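Local coordinates for protein adhesin competence repressor (Streptococcus pyogenes serotype M3, PDB 5JLU) that senses zinc and binds DNA as a MarR-family transcriptional regulator, repressing genes in a zinc-responsive manner, at the interface of chains A and B. Numbering follows the deposited sequence. Chains: chain A/B, Adhesin competence repressor.

The interface of chains A and B. Residues chain A 126, 134, 138, 141-142; chain B 7, 10.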
ATOM      1  N   LEU A 126     -16.817  -4.492 -10.282  1.00 36.49           N
ATOM      2  CA  LEU A 126     -17.977  -3.784  -9.949  1.00 43.59           C
ATOM      3  C   LEU A 126     -19.224  -4.342 -10.726  1.00 41.98           C
ATOM      4  O   LEU A 126     -20.309  -4.524 -10.146  1.00 47.17           O
ATOM      5  CB  LEU A 126     -17.699  -2.302 -10.187  1.00 45.42           C
ATOM      6  CG  LEU A 126     -16.705  -1.695  -9.179  1.00 44.93           C
ATOM      7  CD1 LEU A 126     -16.341  -0.272  -9.590  1.00 44.01           C
ATOM      8  CD2 LEU A 126     -17.216  -1.682  -7.770  1.00 42.47           C
ATOM      9  N   LEU A 134     -24.331  -1.465  -5.762  1.00 55.13           N
ATOM     10  CA  LEU A 134     -23.294  -0.474  -5.934  1.00 51.39           C
ATOM     11  C   LEU A 134     -23.517   0.815  -5.176  1.00 54.36           C
ATOM     12  O   LEU A 134     -22.540   1.534  -4.952  1.00 46.98           O
ATOM     13  CB  LEU A 134     -22.987  -0.184  -7.433  1.00 50.50           C
ATOM     14  CG  LEU A 134     -22.359  -1.414  -8.115  1.00 46.63           C
ATOM     15  CD1 LEU A 134     -22.279  -1.218  -9.614  1.00 48.17           C
ATOM     16  CD2 LEU A 134     -20.976  -1.771  -7.580  1.00 49.91           C
ATOM     17  N   ASP A 138     -20.539   2.136  -2.914  1.00 48.63           N
ATOM     18  CA  ASP A 138     -20.123   3.515  -2.968  1.00 44.63           C
ATOM     19  C   ASP A 138     -20.008   4.076  -1.602  1.00 46.88           C
ATOM     20  O   ASP A 138     -18.950   4.637  -1.213  1.00 45.54           O
ATOM     21  CB  ASP A 138     -21.127   4.337  -3.802  1.00 55.55           C
ATOM     22  CG  ASP A 138     -20.707   5.825  -4.006  1.00 52.79           C
ATOM     23  OD1 ASP A 138     -19.644   6.281  -3.529  1.00 55.56           O
ATOM     24  OD2 ASP A 138     -21.478   6.556  -4.661  1.00 50.54           O
ATOM     25  N   VAL A 141     -16.910   2.623   0.105  1.00 46.29           N
ATOM     26  CA  VAL A 141     -15.573   3.071  -0.308  1.00 42.38           C
ATOM     27  C   VAL A 141     -15.363   4.500   0.076  1.00 46.68           C
ATOM     28  O   VAL A 141     -14.235   4.878   0.438  1.00 46.30           O
ATOM     29  CB  VAL A 141     -15.195   2.833  -1.797  1.00 47.76           C
ATOM     30  CG1 VAL A 141     -15.385   1.389  -2.164  1.00 44.87           C
ATOM     31  CG2 VAL A 141     -15.945   3.707  -2.754  1.00 60.89           C
ATOM     32  N   THR A 142     -16.451   5.268   0.054  1.00 43.23           N
ATOM     33  CA  THR A 142     -16.415   6.667   0.427  1.00 45.34           C
ATOM     34  C   THR A 142     -16.022   6.839   1.882  1.00 50.95           C
ATOM     35  O   THR A 142     -15.053   7.572   2.137  1.00 46.19           O
ATOM     36  CB  THR A 142     -17.743   7.383   0.139  1.00 50.83           C
ATOM     37  OG1 THR A 142     -18.041   7.270  -1.252  1.00 46.57           O
ATOM     38  CG2 THR A 142     -17.647   8.878   0.508  1.00 54.42           C
TER
ATOM     39  N   LEU B   7     -17.173   4.759  -9.630  1.00 43.20           N
ATOM     40  CA  LEU B   7     -16.714   3.943  -8.516  1.00 48.26           C
ATOM     41  C   LEU B   7     -15.303   3.347  -8.790  1.00 44.19           C
ATOM     42  O   LEU B   7     -14.544   3.170  -7.872  1.00 38.79           O
ATOM     43  CB  LEU B   7     -17.685   2.849  -8.177  1.00 54.14           C
ATOM     44  CG  LEU B   7     -18.763   3.214  -7.155  1.00 71.77           C
ATOM     45  CD1 LEU B   7     -19.227   4.669  -7.190  1.00 72.10           C
ATOM     46  CD2 LEU B   7     -19.966   2.275  -7.313  1.00 63.35           C
ATOM     47  N   LYS B  10     -12.981   5.835  -7.630  1.00 43.49           N
ATOM     48  CA  LYS B  10     -12.836   5.884  -6.205  1.00 47.44           C
ATOM     49  C   LYS B  10     -12.053   4.713  -5.715  1.00 41.60           C
ATOM     50  O   LYS B  10     -11.386   4.875  -4.703  1.00 38.99           O
ATOM     51  CB  LYS B  10     -14.160   5.872  -5.469  1.00 51.16           C
ATOM     52  CG  LYS B  10     -15.045   7.049  -5.823  1.00 48.15           C
ATOM     53  CD  LYS B  10     -16.271   7.000  -4.929  1.00 52.11           C
ATOM     54  CE  LYS B  10     -17.241   8.106  -5.311  1.00 56.42           C
ATOM     55  NZ  LYS B  10     -17.987   8.556  -4.115  1.00 65.74           N
TER
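B:Lys10 reaches from the N-terminal helix 7-23 of one subunit to A:Asp138 and A:Thr142 on the C-terminal helix 131-149 of the other, in one of two symmetry-related copies of this contact in the helical dimerisation region typical of MarR-family regulators. B:Lys10 CB lies 3.9 Å from CG2 of A:Val141, the methyl branch set between that residue's backbone N and carbonyl carbon, and the two side chains cross at about a right angle. B:Lys10 CD keeps touch with the same methyl while coming within 3.7 Å of the carboxylate oxygen OD1 of A:Asp138. CE moves closer to this oxygen. The chain runs extended through chi3 and bends at chi4 (-149°), and the ammonium NZ caps a neighbouring pair of oxygens, A:Asp138 OD1 and A:Thr142 OG1, seen from it only about 60° apart, so its two bonds cannot both be straight. B:Lys10 NZ forms a salt bridge and hydrogen bond of 2.9 Å with OD1 of A:Asp138, on the syn lone pair, the side of OD2. B:Lys10 NZ also donates to the hydroxyl OG1 of A:Thr142 at 3.1 Å. A:Thr142 OG1 in turn donates to the backbone O of A:Asp138 one helical turn earlier (2.8 Å), from 46° out of the carbonyl plane; this bond probably holds the hydroxyl's rotation, leaving a lone pair of OG1 for the lysine. One turn before B:Lys10, at the start of the same helix, B:Leu7 fills the apolar side of the patch. B:Leu7 CD1 lies against the carboxylate carbon CG of A:Asp138 (3.7 Å), while CD2 packs on CB and the backbone O of A:Leu134. From helix 105-127, CD1 of A:Leu126 meets CB of B:Leu7 at 3.7 Å, the two leucines crossing obliquely.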